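Nrps/pks (Streptomyces albus, PDB 4OPE) probably catalyses decarboxylative Claisen-type chain extension as a ketosynthase domain of the AT-less type I polyketide synthase that makes oxazolomycin. Local coordinates at residues Arg113-Leu127 and Val159-Asp173. Sequence-based numbering, arbitrary orientation.
Sequences RAALSKVRTGVFVGL and VSYFFDFDGPSIALD
Phe165 is the plug between the strand 121-126 and the end of the helix 152-163. Thr121 CG2 sits over the centre of one ring face, 3.7 Å from the Phe165 ring centroid in a CH-pi contact, while Phe163 CB covers the opposite face. Val123 CG2, anti to its own carbonyl carbon, fills the notch between the edge of that ring, where it lies 3.7 Å from Phe165 CD2, and Val159 CG1. A Schellman motif at Asp164 turns the chain out of the helix, and strand 169-173 then runs parallel beside 121-126, completing a right-handed beta-alpha-beta crossover of the thiolase fold; at residues 171-173 the sheet continues antiparallel into the second subunit. On the sheet face opposite Val123, the Phe124 ring leans against Pro168 CB, with CZ 3.7 Å away, and lies alongside Ile170. Further back, the Arg113 guanidinium lies flat on Phe162, planes 24° apart, as its NH1 bonds in plane to Phe162 O at 3.2 Å. Cut back to an alanine, this position would probably lose its cover over the Phe162 ring and leave Phe162 O without that donor and Glu492 without its salt-bridge mate. The methylenes of Arg113 lie against Phe163, CG 3.8 Å from Phe163 CD2.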
loop_
_atom_site.group_PDB
_atom_site.type_symbol
_atom_site.label_atom_id
_atom_site.label_comp_id
_atom_site.label_asym_id
_atom_site.label_seq_id
_atom_site.Cartn_x
_atom_site.Cartn_y
_atom_site.Cartn_z
ATOM N N ARG A 113 14.003 19.420 4.980
ATOM C CA ARG A 113 14.248 18.962 3.612
ATOM C C ARG A 113 15.724 18.970 3.280
ATOM O O ARG A 113 16.298 17.949 2.829
ATOM C CB ARG A 113 13.578 19.891 2.626
ATOM C CG ARG A 113 12.085 19.755 2.669
ATOM C CD ARG A 113 11.332 20.494 1.566
ATOM N NE ARG A 113 11.348 21.932 1.742
ATOM C CZ ARG A 113 10.756 22.778 0.919
ATOM N NH1 ARG A 113 10.102 22.342 -0.125
ATOM N NH2 ARG A 113 10.799 24.053 1.167
ATOM N N ALA A 114 16.340 20.137 3.482
ATOM C CA ALA A 114 17.764 20.325 3.132
ATOM C C ALA A 114 18.720 19.467 3.952
ATOM O O ALA A 114 19.648 18.933 3.423
ATOM C CB ALA A 114 18.159 21.792 3.218
ATOM N N ALA A 115 18.484 19.306 5.228
ATOM C CA ALA A 115 19.344 18.444 6.031
ATOM C C ALA A 115 19.236 17.000 5.584
ATOM O O ALA A 115 20.194 16.251 5.669
ATOM C CB ALA A 115 18.975 18.569 7.514
ATOM N N LEU A 116 18.057 16.620 5.114
ATOM C CA LEU A 116 17.780 15.247 4.684
ATOM C C LEU A 116 18.166 14.958 3.272
ATOM O O LEU A 116 18.116 13.802 2.861
ATOM C CB LEU A 116 16.287 14.905 4.821
ATOM C CG LEU A 116 15.883 14.627 6.260
ATOM C CD1 LEU A 116 14.368 14.518 6.408
ATOM C CD2 LEU A 116 16.562 13.367 6.716
ATOM N N SER A 117 18.588 15.977 2.536
ATOM C CA SER A 117 18.818 15.829 1.090
ATOM C C SER A 117 20.057 15.059 0.706
ATOM O O SER A 117 20.265 14.831 -0.419
ATOM C CB SER A 117 18.909 17.189 0.416
ATOM O OG SER A 117 20.169 17.727 0.711
ATOM N N LYS A 118 20.864 14.679 1.641
ATOM C CA LYS A 118 22.063 13.925 1.370
ATOM C C LYS A 118 21.875 12.434 1.692
ATOM O O LYS A 118 22.781 11.621 1.453
ATOM C CB LYS A 118 23.224 14.476 2.206
ATOM C CG LYS A 118 22.873 14.858 3.662
ATOM C CD LYS A 118 23.930 14.326 4.656
ATOM C CE LYS A 118 24.368 15.336 5.728
ATOM N NZ LYS A 118 23.376 15.496 6.835
ATOM N N VAL A 119 20.718 12.082 2.252
ATOM C CA VAL A 119 20.384 10.693 2.502
ATOM C C VAL A 119 19.149 10.410 1.705
ATOM O O VAL A 119 18.418 11.310 1.368
ATOM C CB VAL A 119 20.092 10.377 3.986
ATOM C CG1 VAL A 119 21.321 10.585 4.847
ATOM C CG2 VAL A 119 18.951 11.223 4.520
ATOM N N ARG A 120 18.908 9.143 1.442
ATOM C CA ARG A 120 17.760 8.733 0.722
ATOM C C ARG A 120 16.594 8.492 1.650
ATOM O O ARG A 120 16.708 7.730 2.602
ATOM C CB ARG A 120 18.121 7.481 0.033
ATOM C CG ARG A 120 17.288 7.238 -1.185
ATOM C CD ARG A 120 17.660 5.862 -1.593
ATOM N NE ARG A 120 17.735 5.708 -3.017
ATOM C CZ ARG A 120 18.207 4.616 -3.573
ATOM N NH1 ARG A 120 18.648 3.604 -2.809
ATOM N NH2 ARG A 120 18.220 4.542 -4.890
ATOM N N THR A 121 15.469 9.152 1.387
ATOM C CA THR A 121 14.343 9.107 2.319
ATOM C C THR A 121 13.127 8.469 1.681
ATOM O O THR A 121 12.743 8.841 0.589
ATOM C CB THR A 121 14.002 10.499 2.867
ATOM O OG1 THR A 121 15.178 11.065 3.490
ATOM C CG2 THR A 121 12.882 10.417 3.913
ATOM N N GLY A 122 12.550 7.474 2.369
ATOM C CA GLY A 122 11.338 6.805 1.899
ATOM C C GLY A 122 10.085 7.381 2.566
ATOM O O GLY A 122 10.169 7.991 3.630
ATOM N N VAL A 123 8.936 7.166 1.922
ATOM C CA VAL A 123 7.609 7.534 2.449
ATOM C C VAL A 123 6.667 6.368 2.289
ATOM O O VAL A 123 6.577 5.786 1.193
ATOM C CB VAL A 123 7.024 8.670 1.660
ATOM C CG1 VAL A 123 5.617 8.977 2.139
ATOM C CG2 VAL A 123 7.922 9.879 1.781
ATOM N N PHE A 124 5.998 6.046 3.397
ATOM C CA PHE A 124 5.079 4.911 3.576
ATOM C C PHE A 124 3.892 5.378 4.428
ATOM O O PHE A 124 4.051 5.743 5.603
ATOM C CB PHE A 124 5.777 3.779 4.311
ATOM C CG PHE A 124 7.028 3.297 3.647
ATOM C CD1 PHE A 124 8.213 3.993 3.765
ATOM C CD2 PHE A 124 7.017 2.149 2.911
ATOM C CE1 PHE A 124 9.371 3.548 3.149
ATOM C CE2 PHE A 124 8.164 1.700 2.268
ATOM C CZ PHE A 124 9.348 2.396 2.393
ATOM N N VAL A 125 2.705 5.395 3.829
ATOM C CA VAL A 125 1.517 5.975 4.457
ATOM C C VAL A 125 0.358 5.076 4.282
ATOM O O VAL A 125 0.116 4.604 3.192
ATOM C CB VAL A 125 1.185 7.363 3.863
ATOM C CG1 VAL A 125 0.886 7.300 2.372
ATOM C CG2 VAL A 125 0.071 8.062 4.648
ATOM N N GLY A 126 -0.370 4.822 5.365
ATOM C CA GLY A 126 -1.534 3.932 5.292
ATOM C C GLY A 126 -2.816 4.706 5.209
ATOM O O GLY A 126 -3.018 5.706 5.940
ATOM N N LEU A 127 -3.689 4.252 4.312
ATOM C CA LEU A 127 -5.066 4.782 4.188
ATOM C C LEU A 127 -6.014 3.643 3.878
ATOM O O LEU A 127 -5.593 2.612 3.329
ATOM C CB LEU A 127 -5.127 5.758 3.050
ATOM C CG LEU A 127 -4.081 6.875 3.039
ATOM C CD1 LEU A 127 -3.047 6.634 1.967
ATOM C CD2 LEU A 127 -4.768 8.187 2.739
ATOM N N VAL A 159 3.931 14.058 -0.973
ATOM C CA VAL A 159 4.975 14.230 0.044
ATOM C C VAL A 159 6.397 14.027 -0.555
ATOM O O VAL A 159 7.319 14.865 -0.380
ATOM C CB VAL A 159 4.709 13.311 1.241
ATOM C CG1 VAL A 159 5.931 13.200 2.141
ATOM C CG2 VAL A 159 3.566 13.890 2.021
ATOM N N SER A 160 6.568 12.932 -1.278
ATOM C CA SER A 160 7.871 12.655 -1.835
ATOM C C SER A 160 8.377 13.808 -2.751
ATOM O O SER A 160 9.549 14.167 -2.723
ATOM C CB SER A 160 7.877 11.303 -2.558
ATOM O OG SER A 160 7.801 10.228 -1.625
ATOM N N TYR A 161 7.469 14.397 -3.519
ATOM C CA TYR A 161 7.804 15.421 -4.461
ATOM C C TYR A 161 8.237 16.689 -3.738
ATOM O O TYR A 161 9.328 17.202 -3.945
ATOM C CB TYR A 161 6.607 15.716 -5.314
ATOM C CG TYR A 161 6.734 16.990 -6.057
ATOM C CD1 TYR A 161 7.634 17.095 -7.127
ATOM C CD2 TYR A 161 5.961 18.089 -5.722
ATOM C CE1 TYR A 161 7.763 18.266 -7.843
ATOM C CE2 TYR A 161 6.098 19.280 -6.403
ATOM C CZ TYR A 161 6.999 19.375 -7.468
ATOM O OH TYR A 161 7.127 20.555 -8.183
ATOM N N PHE A 162 7.383 17.164 -2.857
ATOM C CA PHE A 162 7.566 18.414 -2.193
ATOM C C PHE A 162 8.733 18.414 -1.242
ATOM O O PHE A 162 9.366 19.427 -1.070
ATOM C CB PHE A 162 6.298 18.796 -1.428
ATOM C CG PHE A 162 6.402 20.098 -0.705
ATOM C CD1 PHE A 162 6.293 21.312 -1.392
ATOM C CD2 PHE A 162 6.636 20.132 0.659
ATOM C CE1 PHE A 162 6.374 22.517 -0.722
ATOM C CE2 PHE A 162 6.736 21.339 1.337
ATOM C CZ PHE A 162 6.595 22.534 0.644
ATOM N N PHE A 163 9.002 17.319 -0.566
ATOM C CA PHE A 163 10.119 17.299 0.396
ATOM C C PHE A 163 11.395 16.754 -0.205
ATOM O O PHE A 163 12.412 16.651 0.486
ATOM C CB PHE A 163 9.747 16.417 1.595
ATOM C CG PHE A 163 8.699 17.011 2.451
ATOM C CD1 PHE A 163 7.375 16.861 2.146
ATOM C CD2 PHE A 163 9.047 17.733 3.574
ATOM C CE1 PHE A 163 6.401 17.423 2.973
ATOM C CE2 PHE A 163 8.071 18.306 4.386
ATOM C CZ PHE A 163 6.747 18.165 4.070
ATOM N N ASP A 164 11.320 16.381 -1.476
ATOM C CA ASP A 164 12.410 15.795 -2.209
ATOM C C ASP A 164 12.871 14.498 -1.588
ATOM O O ASP A 164 14.044 14.323 -1.232
ATOM C CB ASP A 164 13.555 16.800 -2.353
ATOM C CG ASP A 164 14.545 16.433 -3.480
ATOM O OD1 ASP A 164 14.293 15.475 -4.252
ATOM O OD2 ASP A 164 15.615 17.083 -3.566
ATOM N N PHE A 165 11.927 13.588 -1.424
ATOM C CA PHE A 165 12.243 12.277 -0.886
ATOM C C PHE A 165 12.263 11.268 -2.034
ATOM O O PHE A 165 11.224 10.964 -2.642
ATOM C CB PHE A 165 11.218 11.873 0.192
ATOM C CG PHE A 165 11.262 12.705 1.447
ATOM C CD1 PHE A 165 12.405 13.399 1.812
ATOM C CD2 PHE A 165 10.146 12.774 2.272
ATOM C CE1 PHE A 165 12.430 14.158 2.956
ATOM C CE2 PHE A 165 10.167 13.504 3.421
ATOM C CZ PHE A 165 11.306 14.214 3.766
ATOM N N ASP A 166 13.445 10.766 -2.358
ATOM C CA ASP A 166 13.590 9.959 -3.573
ATOM C C ASP A 166 13.828 8.491 -3.240
ATOM O O ASP A 166 14.285 7.728 -4.038
ATOM C CB ASP A 166 14.638 10.570 -4.528
ATOM C CG ASP A 166 16.061 10.580 -3.961
ATOM O OD1 ASP A 166 16.299 10.090 -2.812
ATOM O OD2 ASP A 166 16.957 11.089 -4.699
ATOM N N GLY A 167 13.484 8.111 -2.027
ATOM C CA GLY A 167 13.304 6.718 -1.687
ATOM C C GLY A 167 11.946 6.220 -2.143
ATOM O O GLY A 167 11.193 6.924 -2.838
ATOM N N PRO A 168 11.618 4.995 -1.755
ATOM C CA PRO A 168 10.316 4.409 -2.007
ATOM C C PRO A 168 9.219 5.347 -1.595
ATOM O O PRO A 168 9.312 5.979 -0.538
ATOM C CB PRO A 168 10.297 3.192 -1.094
ATOM C CG PRO A 168 11.712 2.871 -0.837
ATOM C CD PRO A 168 12.460 4.162 -0.887
ATOM N N SER A 169 8.188 5.434 -2.405
ATOM C CA SER A 169 7.025 6.268 -2.100
ATOM C C SER A 169 5.772 5.421 -2.304
ATOM O O SER A 169 5.350 5.242 -3.393
ATOM C CB SER A 169 6.982 7.557 -2.996
ATOM O OG SER A 169 5.841 8.410 -2.729
ATOM N N ILE A 170 5.169 4.938 -1.226
ATOM C CA ILE A 170 4.143 3.923 -1.297
ATOM C C ILE A 170 2.978 4.230 -0.409
ATOM O O ILE A 170 3.175 4.519 0.761
ATOM C CB ILE A 170 4.732 2.605 -0.779
ATOM C CG1 ILE A 170 6.002 2.268 -1.572
ATOM C CG2 ILE A 170 3.677 1.496 -0.878
ATOM C CD1 ILE A 170 6.671 0.971 -1.154
ATOM N N ALA A 171 1.771 4.136 -0.920
ATOM C CA ALA A 171 0.610 4.207 -0.064
ATOM C C ALA A 171 0.050 2.816 0.057
ATOM O O ALA A 171 0.179 1.989 -0.858
ATOM C CB ALA A 171 -0.437 5.143 -0.619
ATOM N N LEU A 172 -0.576 2.516 1.173
ATOM C CA LEU A 172 -1.022 1.133 1.361
ATOM C C LEU A 172 -2.278 1.037 2.221
ATOM O O LEU A 172 -2.497 1.870 3.080
ATOM C CB LEU A 172 0.124 0.259 1.870
ATOM C CG LEU A 172 0.705 0.772 3.175
ATOM C CD1 LEU A 172 0.228 -0.095 4.322
ATOM C CD2 LEU A 172 2.221 0.769 3.122
ATOM N N ASP A 173 -3.134 0.076 1.902
ATOM C CA ASP A 173 -4.347 -0.194 2.647
ATOM C C ASP A 173 -4.265 -1.616 3.203
ATOM O O ASP A 173 -4.177 -2.569 2.448
ATOM C CB ASP A 173 -5.544 -0.035 1.708
ATOM C CG ASP A 173 -6.892 -0.177 2.407
ATOM O OD1 ASP A 173 -6.906 -0.270 3.661
ATOM O OD2 ASP A 173 -7.936 -0.201 1.675
HETATM O O HOH W 1 15.067 15.777 1.265
HETATM O O HOH W 2 17.479 14.541 -1.768
HETATM O O HOH W 3 15.794 11.485 -0.545
HETATM O O HOH W 4 16.519 6.901 -5.479
#